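Local coordinates for Baccell_00875 (Bacteroides cellulosilyticus DSM 14838, PDB 5NO8), which is a polysaccharide lyase that probably removes the L-rhamnose caps from glucuronic acid in complex arabinogalactan proteins, at residues 258-262 with 328-332; 273-279 with 302-308; 418-422 with 457-461. All blocks are in the same frame, centred on the assembly; numbering follows the deposited sequence.

Interaction 1. Residues 258-262 with 328-332; sequences VLVSC and THADC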
ATOM      1  N   VAL A 258      14.583 -15.587  10.460  1.00 14.88           N
ATOM      2  CA  VAL A 258      13.503 -15.637  11.450  1.00 14.43           C
ATOM      3  C   VAL A 258      12.321 -14.845  10.957  1.00 14.60           C
ATOM      4  O   VAL A 258      12.454 -14.007  10.052  1.00 15.22           O
ATOM      5  CB  VAL A 258      13.953 -15.113  12.838  1.00 14.89           C
ATOM      6  CG1 VAL A 258      15.172 -15.876  13.335  1.00 16.32           C
ATOM      7  CG2 VAL A 258      14.248 -13.623  12.822  1.00 15.32           C
ATOM      8  N   LEU A 259      11.151 -15.119  11.542  1.00 14.38           N
ATOM      9  CA  LEU A 259       9.918 -14.407  11.217  1.00 14.40           C
ATOM     10  C   LEU A 259       9.382 -13.781  12.499  1.00 14.63           C
ATOM     11  O   LEU A 259       9.203 -14.472  13.513  1.00 15.00           O
ATOM     12  CB  LEU A 259       8.855 -15.355  10.638  1.00 15.19           C
ATOM     13  CG  LEU A 259       9.175 -15.908   9.264  1.00 16.74           C
ATOM     14  CD1 LEU A 259       8.336 -17.149   9.026  1.00 18.53           C
ATOM     15  CD2 LEU A 259       8.948 -14.846   8.197  1.00 16.92           C
ATOM     16  N   VAL A 260       9.135 -12.479  12.448  1.00 14.53           N
ATOM     17  CA  VAL A 260       8.552 -11.750  13.559  1.00 15.08           C
ATOM     18  C   VAL A 260       7.105 -11.444  13.234  1.00 15.23           C
ATOM     19  O   VAL A 260       6.775 -11.095  12.113  1.00 14.43           O
ATOM     20  CB  VAL A 260       9.343 -10.464  13.828  1.00 15.79           C
ATOM     21  CG1 VAL A 260       8.723  -9.641  14.938  1.00 16.05           C
ATOM     22  CG2 VAL A 260      10.749 -10.845  14.238  1.00 16.81           C
ATOM     23  N   SER A 261       6.241 -11.554  14.244  1.00 15.58           N
ATOM     24  CA  SER A 261       4.861 -11.157  14.094  1.00 15.48           C
ATOM     25  C   SER A 261       4.327 -10.680  15.448  1.00 15.89           C
ATOM     26  O   SER A 261       4.807 -11.111  16.496  1.00 16.23           O
ATOM     27  CB  SER A 261       4.015 -12.322  13.585  1.00 17.25           C
ATOM     28  OG  SER A 261       4.238 -13.467  14.381  1.00 19.64           O
ATOM     29  N   CYS A 262       3.292  -9.853  15.388  1.00 16.49           N
ATOM     30  CA  CYS A 262       2.622  -9.325  16.575  1.00 16.80           C
ATOM     31  C   CYS A 262       1.160  -9.718  16.519  1.00 16.94           C
ATOM     32  O   CYS A 262       0.610  -9.942  15.454  1.00 17.97           O
ATOM     33  CB  CYS A 262       2.722  -7.806  16.627  1.00 18.39           C
ATOM     34  SG  CYS A 262       4.425  -7.182  16.579  1.00 22.08           S
ATOM     35  N   THR A 328      16.612  -7.959  14.246  1.00 13.44           N
ATOM     36  CA  THR A 328      15.449  -7.640  13.409  1.00 12.97           C
ATOM     37  C   THR A 328      14.426  -6.947  14.272  1.00 12.91           C
ATOM     38  O   THR A 328      14.637  -6.807  15.479  1.00 13.37           O
ATOM     39  CB  THR A 328      14.908  -8.906  12.677  1.00 13.06           C
ATOM     40  OG1 THR A 328      13.943  -8.542  11.676  1.00 13.37           O
ATOM     41  CG2 THR A 328      14.280  -9.925  13.602  1.00 13.19           C
ATOM     42  N   HIS A 329      13.331  -6.495  13.670  1.00 12.74           N
ATOM     43  CA  HIS A 329      12.353  -5.697  14.382  1.00 12.70           C
ATOM     44  C   HIS A 329      10.916  -5.857  13.886  1.00 12.99           C
ATOM     45  O   HIS A 329      10.652  -6.511  12.867  1.00 12.65           O
ATOM     46  CB  HIS A 329      12.768  -4.221  14.327  1.00 13.04           C
ATOM     47  CG  HIS A 329      12.379  -3.517  13.059  1.00 13.56           C
ATOM     48  ND1 HIS A 329      13.016  -3.730  11.862  1.00 15.08           N
ATOM     49  CD2 HIS A 329      11.385  -2.634  12.807  1.00 14.18           C
ATOM     50  CE1 HIS A 329      12.459  -2.964  10.933  1.00 15.36           C
ATOM     51  NE2 HIS A 329      11.464  -2.292  11.478  1.00 14.81           N
ATOM     52  N   ALA A 330      10.020  -5.278  14.676  1.00 12.77           N
ATOM     53  CA  ALA A 330       8.629  -5.030  14.315  1.00 12.95           C
ATOM     54  C   ALA A 330       8.262  -3.590  14.630  1.00 13.04           C
ATOM     55  O   ALA A 330       8.774  -3.016  15.590  1.00 13.17           O
ATOM     56  CB  ALA A 330       7.711  -5.962  15.060  1.00 13.12           C
ATOM     57  N   ASP A 331       7.386  -3.003  13.802  1.00 13.52           N
ATOM     58  CA  ASP A 331       6.928  -1.610  13.976  1.00 13.87           C
ATOM     59  C   ASP A 331       5.442  -1.606  14.372  1.00 13.50           C
ATOM     60  O   ASP A 331       4.598  -2.071  13.599  1.00 13.39           O
ATOM     61  CB  ASP A 331       7.086  -0.815  12.692  1.00 15.26           C
ATOM     62  CG  ASP A 331       8.533  -0.659  12.263  1.00 18.35           C
ATOM     63  OD1 ASP A 331       9.365  -0.246  13.113  1.00 17.49           O
ATOM     64  OD2 ASP A 331       8.829  -0.932  11.064  1.00 18.65           O
ATOM     65  N   CYS A 332       5.146  -1.099  15.569  1.00 13.72           N
ATOM     66  CA  CYS A 332       3.798  -0.995  16.101  1.00 13.49           C
ATOM     67  C   CYS A 332       3.482   0.455  16.446  1.00 13.19           C
ATOM     68  O   CYS A 332       4.385   1.289  16.604  1.00 13.98           O
ATOM     69  CB  CYS A 332       3.634  -1.839  17.359  1.00 14.74           C
ATOM     70  SG  CYS A 332       3.916  -3.581  17.033  1.00 18.89           S
TER

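Interaction 2. Residues 273-279 with 302-308; sequences ARVECRS and NLCFVEV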
ATOM      1  N   ALA A 273       0.636  -6.288  24.210  1.00 18.31           N
ATOM      2  CA  ALA A 273       1.230  -6.723  22.943  1.00 18.01           C
ATOM      3  C   ALA A 273       1.892  -8.065  23.170  1.00 18.56           C
ATOM      4  O   ALA A 273       2.530  -8.280  24.229  1.00 19.20           O
ATOM      5  CB  ALA A 273       2.264  -5.719  22.456  1.00 17.32           C
ATOM      6  N   ARG A 274       1.739  -8.972  22.206  1.00 16.70           N
ATOM      7  CA  ARG A 274       2.500 -10.204  22.187  1.00 16.75           C
ATOM      8  C   ARG A 274       3.303 -10.211  20.888  1.00 15.80           C
ATOM      9  O   ARG A 274       2.718 -10.201  19.825  1.00 16.41           O
ATOM     10  CB  ARG A 274       1.619 -11.447  22.260  1.00 17.95           C
ATOM     11  CG  ARG A 274       2.424 -12.747  22.199  1.00 19.99           C
ATOM     12  CD  ARG A 274       1.513 -13.973  22.290  1.00 21.66           C
ATOM     13  NE  ARG A 274       2.257 -15.213  22.109  1.00 22.98           N
ATOM     14  CZ  ARG A 274       2.630 -16.077  23.058  1.00 24.84           C
ATOM     15  NH1 ARG A 274       2.351 -15.892  24.345  1.00 27.03           N
ATOM     16  NH2 ARG A 274       3.271 -17.174  22.704  1.00 25.95           N
ATOM     17  N   VAL A 275       4.625 -10.236  20.996  1.00 14.56           N
ATOM     18  CA  VAL A 275       5.500 -10.174  19.824  1.00 15.49           C
ATOM     19  C   VAL A 275       6.319 -11.453  19.781  1.00 15.99           C
ATOM     20  O   VAL A 275       6.973 -11.788  20.761  1.00 16.05           O
ATOM     21  CB  VAL A 275       6.444  -8.945  19.895  1.00 16.75           C
ATOM     22  CG1 VAL A 275       7.155  -8.747  18.567  1.00 17.04           C
ATOM     23  CG2 VAL A 275       5.674  -7.724  20.303  1.00 17.28           C
ATOM     24  N   GLU A 276       6.258 -12.175  18.656  1.00 15.81           N
ATOM     25  CA  GLU A 276       6.863 -13.497  18.505  1.00 17.10           C
ATOM     26  C   GLU A 276       7.970 -13.458  17.483  1.00 16.25           C
ATOM     27  O   GLU A 276       7.832 -12.792  16.460  1.00 16.25           O
ATOM     28  CB  GLU A 276       5.805 -14.488  18.014  1.00 18.65           C
ATOM     29  CG  GLU A 276       4.748 -14.783  19.072  1.00 20.88           C
ATOM     30  CD  GLU A 276       3.812 -15.925  18.695  1.00 23.97           C
ATOM     31  OE1 GLU A 276       3.892 -16.443  17.551  1.00 26.57           O
ATOM     32  OE2 GLU A 276       2.990 -16.286  19.551  1.00 27.05           O
ATOM     33  N   CYS A 277       9.059 -14.156  17.772  1.00 15.87           N
ATOM     34  CA  CYS A 277      10.161 -14.356  16.846  1.00 17.48           C
ATOM     35  C   CYS A 277      10.317 -15.880  16.653  1.00 17.66           C
ATOM     36  O   CYS A 277      10.708 -16.606  17.584  1.00 17.77           O
ATOM     37  CB  CYS A 277      11.421 -13.730  17.409  1.00 18.71           C
ATOM     38  SG  CYS A 277      12.867 -13.821  16.303  1.00 21.74           S
ATOM     39  N   ARG A 278       9.992 -16.350  15.451  1.00 17.84           N
ATOM     40  CA  ARG A 278       9.992 -17.782  15.128  1.00 19.24           C
ATOM     41  C   ARG A 278      11.210 -18.107  14.285  1.00 18.05           C
ATOM     42  O   ARG A 278      11.521 -17.393  13.322  1.00 16.01           O
ATOM     43  CB  ARG A 278       8.707 -18.136  14.379  1.00 21.53           C
ATOM     44  CG  ARG A 278       8.625 -19.534  13.770  1.00 27.06           C
ATOM     45  CD  ARG A 278       8.295 -20.606  14.785  1.00 33.31           C
ATOM     46  NE  ARG A 278       6.971 -20.431  15.378  1.00 37.66           N
ATOM     47  CZ  ARG A 278       6.502 -21.171  16.381  1.00 39.01           C
ATOM     48  NH1 ARG A 278       7.237 -22.147  16.908  1.00 44.08           N
ATOM     49  NH2 ARG A 278       5.300 -20.919  16.876  1.00 38.62           N
ATOM     50  N   SER A 279      11.869 -19.210  14.618  1.00 17.89           N
ATOM     51  CA  SER A 279      13.019 -19.714  13.870  1.00 19.24           C
ATOM     52  C   SER A 279      12.801 -21.201  13.560  1.00 19.54           C
ATOM     53  O   SER A 279      11.833 -21.797  14.037  1.00 19.04           O
ATOM     54  CB  SER A 279      14.301 -19.528  14.658  1.00 19.88           C
ATOM     55  OG  SER A 279      14.134 -20.020  15.985  1.00 21.89           O
ATOM     56  N   ASN A 302      11.755 -23.228  19.449  1.00 23.12           N
ATOM     57  CA  ASN A 302      12.059 -22.293  18.355  1.00 24.22           C
ATOM     58  C   ASN A 302      11.121 -21.068  18.266  1.00 22.07           C
ATOM     59  O   ASN A 302      10.922 -20.483  17.186  1.00 21.65           O
ATOM     60  CB  ASN A 302      12.162 -23.046  17.035  1.00 25.79           C
ATOM     61  CG  ASN A 302      10.863 -23.642  16.597  1.00 27.29           C
ATOM     62  OD1 ASN A 302       9.808 -23.384  17.182  1.00 29.18           O
ATOM     63  ND2 ASN A 302      10.932 -24.479  15.559  1.00 30.58           N
ATOM     64  N   LEU A 303      10.572 -20.683  19.418  1.00 20.92           N
ATOM     65  CA  LEU A 303       9.768 -19.506  19.564  1.00 20.62           C
ATOM     66  C   LEU A 303      10.364 -18.676  20.684  1.00 20.28           C
ATOM     67  O   LEU A 303      10.636 -19.191  21.769  1.00 20.64           O
ATOM     68  CB  LEU A 303       8.331 -19.868  19.911  1.00 22.66           C
ATOM     69  CG  LEU A 303       7.440 -18.647  20.173  1.00 24.70           C
ATOM     70  CD1 LEU A 303       7.249 -17.860  18.872  1.00 25.99           C
ATOM     71  CD2 LEU A 303       6.098 -19.064  20.774  1.00 27.04           C
ATOM     72  N   CYS A 304      10.596 -17.397  20.410  1.00 19.46           N
ATOM     73  CA  CYS A 304      10.974 -16.412  21.427  1.00 20.58           C
ATOM     74  C   CYS A 304       9.893 -15.372  21.404  1.00 20.56           C
ATOM     75  O   CYS A 304       9.494 -14.962  20.320  1.00 21.39           O
ATOM     76  CB  CYS A 304      12.278 -15.748  21.060  1.00 22.64           C
ATOM     77  SG  CYS A 304      13.676 -16.786  21.449  1.00 27.91           S
ATOM     78  N   PHE A 305       9.371 -14.975  22.565  1.00 19.19           N
ATOM     79  CA  PHE A 305       8.331 -13.967  22.595  1.00 17.86           C
ATOM     80  C   PHE A 305       8.434 -12.998  23.763  1.00 17.01           C
ATOM     81  O   PHE A 305       9.056 -13.273  24.789  1.00 17.11           O
ATOM     82  CB  PHE A 305       6.921 -14.570  22.514  1.00 20.72           C
ATOM     83  CG  PHE A 305       6.526 -15.392  23.725  1.00 22.54           C
ATOM     84  CD1 PHE A 305       6.906 -16.727  23.824  1.00 24.69           C
ATOM     85  CD2 PHE A 305       5.804 -14.825  24.767  1.00 25.10           C
ATOM     86  CE1 PHE A 305       6.551 -17.484  24.934  1.00 25.47           C
ATOM     87  CE2 PHE A 305       5.445 -15.580  25.884  1.00 25.02           C
ATOM     88  CZ  PHE A 305       5.819 -16.906  25.959  1.00 25.62           C
ATOM     89  N   VAL A 306       7.832 -11.842  23.536  1.00 16.08           N
ATOM     90  CA  VAL A 306       7.726 -10.747  24.469  1.00 16.55           C
ATOM     91  C   VAL A 306       6.250 -10.468  24.678  1.00 17.76           C
ATOM     92  O   VAL A 306       5.470 -10.455  23.708  1.00 17.09           O
ATOM     93  CB  VAL A 306       8.368  -9.483  23.833  1.00 17.17           C
ATOM     94  CG1 VAL A 306       8.106  -8.231  24.641  1.00 17.60           C
ATOM     95  CG2 VAL A 306       9.847  -9.689  23.669  1.00 17.67           C
ATOM     96  N   GLU A 307       5.858 -10.210  25.925  1.00 18.35           N
ATOM     97  CA  GLU A 307       4.490  -9.772  26.216  1.00 19.35           C
ATOM     98  C   GLU A 307       4.591  -8.573  27.123  1.00 18.96           C
ATOM     99  O   GLU A 307       5.156  -8.666  28.220  1.00 18.96           O
ATOM    100  CB  GLU A 307       3.685 -10.873  26.893  1.00 23.60           C
ATOM    101  CG  GLU A 307       3.260 -11.954  25.913  1.00 27.47           C
ATOM    102  CD  GLU A 307       2.224 -12.924  26.478  1.00 33.59           C
ATOM    103  OE1 GLU A 307       2.219 -13.156  27.708  1.00 39.94           O
ATOM    104  OE2 GLU A 307       1.438 -13.485  25.676  1.00 38.29           O
ATOM    105  N   VAL A 308       4.093  -7.437  26.662  1.00 17.44           N
ATOM    106  CA  VAL A 308       4.238  -6.193  27.395  1.00 18.64           C
ATOM    107  C   VAL A 308       2.973  -5.364  27.294  1.00 18.31           C
ATOM    108  O   VAL A 308       2.268  -5.422  26.305  1.00 17.61           O
ATOM    109  CB  VAL A 308       5.409  -5.316  26.892  1.00 18.59           C
ATOM    110  CG1 VAL A 308       6.745  -5.935  27.242  1.00 20.66           C
ATOM    111  CG2 VAL A 308       5.302  -5.042  25.407  1.00 18.60           C
TER

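Interaction 3. Residues 418-422 with 457-461; sequences LLRYA and LYFQM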
ATOM      1  N   LEU A 418     -24.093  18.172   8.105  1.00 18.82           N
ATOM      2  CA  LEU A 418     -24.391  17.272   7.015  1.00 19.73           C
ATOM      3  C   LEU A 418     -25.527  17.766   6.117  1.00 22.20           C
ATOM      4  O   LEU A 418     -25.456  17.593   4.896  1.00 20.28           O
ATOM      5  CB  LEU A 418     -24.728  15.884   7.506  1.00 19.81           C
ATOM      6  CG  LEU A 418     -23.517  15.073   7.992  1.00 19.51           C
ATOM      7  CD1 LEU A 418     -24.003  13.924   8.843  1.00 18.87           C
ATOM      8  CD2 LEU A 418     -22.696  14.557   6.798  1.00 19.13           C
ATOM      9  N   LEU A 419     -26.562  18.359   6.708  1.00 23.40           N
ATOM     10  CA  LEU A 419     -27.653  18.940   5.890  1.00 24.51           C
ATOM     11  C   LEU A 419     -27.117  20.022   4.975  1.00 24.91           C
ATOM     12  O   LEU A 419     -27.513  20.107   3.811  1.00 26.68           O
ATOM     13  CB  LEU A 419     -28.813  19.446   6.768  1.00 25.13           C
ATOM     14  CG  LEU A 419     -29.589  18.293   7.414  1.00 27.59           C
ATOM     15  CD1 LEU A 419     -30.409  18.806   8.592  1.00 30.88           C
ATOM     16  CD2 LEU A 419     -30.491  17.548   6.448  1.00 28.78           C
ATOM     17  N   ARG A 420     -26.184  20.820   5.481  1.00 23.66           N
ATOM     18  CA  ARG A 420     -25.540  21.828   4.682  1.00 24.27           C
ATOM     19  C   ARG A 420     -24.663  21.247   3.598  1.00 25.70           C
ATOM     20  O   ARG A 420     -24.633  21.767   2.472  1.00 24.87           O
ATOM     21  CB  ARG A 420     -24.708  22.756   5.540  1.00 25.82           C
ATOM     22  CG  ARG A 420     -25.546  23.693   6.374  1.00 26.13           C
ATOM     23  CD  ARG A 420     -24.677  24.513   7.292  1.00 26.23           C
ATOM     24  NE  ARG A 420     -23.660  25.252   6.557  1.00 26.02           N
ATOM     25  CZ  ARG A 420     -22.358  25.316   6.853  1.00 28.09           C
ATOM     26  NH1 ARG A 420     -21.838  24.710   7.933  1.00 29.15           N
ATOM     27  NH2 ARG A 420     -21.550  26.028   6.065  1.00 28.10           N
ATOM     28  N   TYR A 421     -23.930  20.190   3.938  1.00 22.98           N
ATOM     29  CA  TYR A 421     -23.091  19.543   2.951  1.00 22.46           C
ATOM     30  C   TYR A 421     -23.902  18.961   1.814  1.00 22.05           C
ATOM     31  O   TYR A 421     -23.598  19.205   0.635  1.00 23.95           O
ATOM     32  CB  TYR A 421     -22.270  18.410   3.584  1.00 21.10           C
ATOM     33  CG  TYR A 421     -21.301  17.804   2.615  1.00 20.38           C
ATOM     34  CD1 TYR A 421     -20.392  18.611   1.925  1.00 20.90           C
ATOM     35  CD2 TYR A 421     -21.256  16.449   2.400  1.00 19.71           C
ATOM     36  CE1 TYR A 421     -19.484  18.072   1.041  1.00 20.59           C
ATOM     37  CE2 TYR A 421     -20.321  15.902   1.539  1.00 20.80           C
ATOM     38  CZ  TYR A 421     -19.450  16.730   0.851  1.00 21.21           C
ATOM     39  OH  TYR A 421     -18.528  16.180  -0.016  1.00 21.89           O
ATOM     40  N   ALA A 422     -24.936  18.214   2.163  1.00 23.29           N
ATOM     41  CA  ALA A 422     -25.780  17.547   1.184  1.00 25.60           C
ATOM     42  C   ALA A 422     -26.480  18.534   0.236  1.00 26.55           C
ATOM     43  O   ALA A 422     -26.666  18.238  -0.945  1.00 27.87           O
ATOM     44  CB  ALA A 422     -26.800  16.666   1.856  1.00 25.59           C
ATOM     45  N   LEU A 457     -23.536   9.072  -0.332  1.00 20.69           N
ATOM     46  CA  LEU A 457     -23.894  10.145   0.593  1.00 21.34           C
ATOM     47  C   LEU A 457     -25.413  10.258   0.721  1.00 22.03           C
ATOM     48  O   LEU A 457     -25.955  10.296   1.839  1.00 20.43           O
ATOM     49  CB  LEU A 457     -23.287  11.486   0.206  1.00 20.42           C
ATOM     50  CG  LEU A 457     -23.734  12.675   1.060  1.00 21.41           C
ATOM     51  CD1 LEU A 457     -23.182  12.591   2.485  1.00 22.26           C
ATOM     52  CD2 LEU A 457     -23.367  13.999   0.456  1.00 21.58           C
ATOM     53  N   TYR A 458     -26.105  10.287  -0.419  1.00 21.68           N
ATOM     54  CA  TYR A 458     -27.562  10.478  -0.383  1.00 21.44           C
ATOM     55  C   TYR A 458     -28.278   9.337   0.313  1.00 21.50           C
ATOM     56  O   TYR A 458     -29.136   9.589   1.161  1.00 22.31           O
ATOM     57  CB  TYR A 458     -28.138  10.733  -1.802  1.00 21.10           C
ATOM     58  CG  TYR A 458     -27.706  12.005  -2.493  1.00 20.98           C
ATOM     59  CD1 TYR A 458     -27.303  13.130  -1.801  1.00 21.50           C
ATOM     60  CD2 TYR A 458     -27.754  12.095  -3.891  1.00 21.84           C
ATOM     61  CE1 TYR A 458     -26.931  14.293  -2.460  1.00 23.93           C
ATOM     62  CE2 TYR A 458     -27.398  13.248  -4.554  1.00 22.53           C
ATOM     63  CZ  TYR A 458     -26.991  14.340  -3.854  1.00 23.39           C
ATOM     64  OH  TYR A 458     -26.627  15.482  -4.510  1.00 23.54           O
ATOM     65  N   PHE A 459     -27.925   8.089   0.024  1.00 21.09           N
ATOM     66  CA  PHE A 459     -28.556   6.973   0.699  1.00 22.48           C
ATOM     67  C   PHE A 459     -28.281   6.996   2.217  1.00 23.93           C
ATOM     68  O   PHE A 459     -29.180   6.709   3.013  1.00 22.60           O
ATOM     69  CB  PHE A 459     -28.130   5.638   0.122  1.00 24.30           C
ATOM     70  CG  PHE A 459     -28.569   5.398  -1.309  1.00 25.36           C
ATOM     71  CD1 PHE A 459     -29.904   5.512  -1.686  1.00 26.10           C
ATOM     72  CD2 PHE A 459     -27.640   4.994  -2.269  1.00 25.33           C
ATOM     73  CE1 PHE A 459     -30.294   5.246  -2.999  1.00 26.02           C
ATOM     74  CE2 PHE A 459     -28.016   4.746  -3.577  1.00 26.30           C
ATOM     75  CZ  PHE A 459     -29.353   4.858  -3.940  1.00 25.77           C
ATOM     76  N   GLN A 460     -27.071   7.387   2.606  1.00 22.62           N
ATOM     77  CA  GLN A 460     -26.755   7.536   4.039  1.00 23.05           C
ATOM     78  C   GLN A 460     -27.594   8.656   4.676  1.00 22.46           C
ATOM     79  O   GLN A 460     -28.063   8.517   5.814  1.00 22.33           O
ATOM     80  CB  GLN A 460     -25.266   7.836   4.231  1.00 24.11           C
ATOM     81  CG  GLN A 460     -24.322   6.741   3.754  1.00 24.78           C
ATOM     82  CD  GLN A 460     -24.257   5.541   4.666  1.00 26.19           C
ATOM     83  OE1 GLN A 460     -25.025   5.420   5.625  1.00 25.83           O
ATOM     84  NE2 GLN A 460     -23.345   4.612   4.349  1.00 25.04           N
ATOM     85  N   MET A 461     -27.745   9.771   3.962  1.00 21.91           N
ATOM     86  CA  MET A 461     -28.575  10.896   4.422  1.00 24.16           C
ATOM     87  C   MET A 461     -30.055  10.542   4.615  1.00 24.67           C
ATOM     88  O   MET A 461     -30.720  11.162   5.455  1.00 26.34           O
ATOM     89  CB  MET A 461     -28.432  12.115   3.523  1.00 23.62           C
ATOM     90  CG  MET A 461     -27.107  12.852   3.615  1.00 24.40           C
ATOM     91  SD  MET A 461     -26.765  13.529   5.232  1.00 25.35           S
ATOM     92  CE  MET A 461     -27.985  14.855   5.429  1.00 24.63           C
TER

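Interaction 1. Residues 258-262 with 328-332
V260 and A330 face each other where strand 259-262 passes residues 328-332 of strand 326-335. Apolar contacts run along both strands. V260 puts its CG1 methyl, anti to its own N (chi1 177°), 3.8 Å from A330 CB. Its other methyl turns to T328, where V260 CG2 lies 3.7 Å from T328 CG2. V258 CG2, two residues earlier, reaches the same methyl, T328 CG2, at 3.8 Å, so one methyl is shared by two valines. C262 SG then meets A330 CB at 3.8 Å and leaves the alanine methyl between a valine and a sulfur.

Sulfur meets sulfur next: C262 SG and C332 SG are 3.7 Å apart, van der Waals neighbours and too distant for a disulfide. Both strands run the same way, at 22°, yet the axes of the two short segments stay 7.2 Å apart and their backbones are not bonded to each other. The arrangement is consistent with strands packing across the inside of a beta sandwich of immunoglobulin-like strand order.

Polar contacts stay off this interface. T328 OG1 bonds to the backbone oxygen of G170. H329 and D331 point away from V260, and H329 NE2 donates to D331 OD2 at 3.0 Å, close to the plane of the ring but 40° above that of the carboxylate. W168 also meets the H329 ring.

Interaction 2. Residues 273-279 with 302-308
R274 and E307 are directly paired in the antiparallel ladder, a non-hydrogen-bonded pair flanked by backbone bonds such as V275 N to V306 O at 2.8 Å. The arginine leaves with CG anti to the backbone N (chi1 178°), extended as far as NE and then turned at chi4, over the sheet face shared with E276, R278, L303, F305 and E307. CB and CG brush the E307 side chain, with R274 CG 3.9 Å from E307 CG. CD passes the carboxylate, R274 CD to E307 OE2 being 3.4 Å. R274 NE forms a salt bridge with E276 OE2 at 2.9 Å, nearly straight at 167° and using the anti lone pair. R274 CZ lies 4.0 Å from the centroid of F305, a stacked cation-pi contact with planes 23° apart. R274 NH1 makes a second salt bridge, to E307 OE2 at 2.9 Å, from well above the carboxylate plane. R274 NH2 gives E276 OE2 a longer bond and touches L303 CD2 at 3.9 Å. Further along, R278 NH1 holds N302 OD1. With two carboxylates at its guanidinium edge and an aromatic face beneath, R274 has its rotation fixed, and its positive charge probably offsets the mutual repulsion of E276 and E307.

Interaction 3. Residues 418-422 with 457-461
L457 meets Y421 at the start of the walk along residues 457-461. The leucine's CG stands anti to its backbone N (chi1 174°), which helps to bring CD2 to the ring: L457 CD2 is 3.8 Å from both CD2 and CE2 of Y421, approaching obliquely. The same methyl comes near the backbone of A422. Y421 also meets the ring of Y366 and touches L396 of helix 396-409.

One step on, the edge of the Y458 ring approaches A422, with Y458 CE1 4.2 Å from A422 O. Y458 also touches V425 and R426, and its hydroxyl bonds to Q430 OE1, just past the C-terminal end of helix 412-429.

Helices 412-429 and 448-465, to which these segments belong, are consecutive, roughly antiparallel helices of the C-terminal helical domain, consistent with an alpha/alpha-barrel-type arrangement, as in many polysaccharide lyases. The short segments run at 143° to each other, their axes 11.3 Å apart at closest, and the contact is made largely by side chains. The small A422 points its CB toward the other helix and is met by L457, Y458 and M461.

M461 makes the broadest contact, touching L418, L419 and A422. Its chain bends at chi2 and chi3, which lays SD and CE against L418, with CE going on to L419 and A422. M461 SD rests 3.9 Å from L418 CB. M461 CE lies 3.8 Å from L418 O, an oxygen already bonded to A422 N within its own helix. The same methyl, M461 CE, touches L419 CD2 at 3.8 Å, although the CB of L419 points away from the other helix, and sits 4.2 Å from A422 CB. F470 of helix 469-485 also touches M461.

In the fold
Interactions 1 and 2 both involve one curled sheet. Their centres are 9 Å apart, and strands 259-262 and 272-278 are neighbours in it, probably tied by backbone bonds from E276 N to S261 O and from R278 N to L259 O, each 2.8 Å. V275 packs on V260 and C262, so the apolar face of interaction 2 continues into the interior that interaction 1 closes, while the charged cluster of R274 lies on the other face. Interaction 3 stands apart in the helical region, its centre 43 Å from that of interaction 1 and 47 Å from that of interaction 2, with nearest atoms about 30 and 33 Å away.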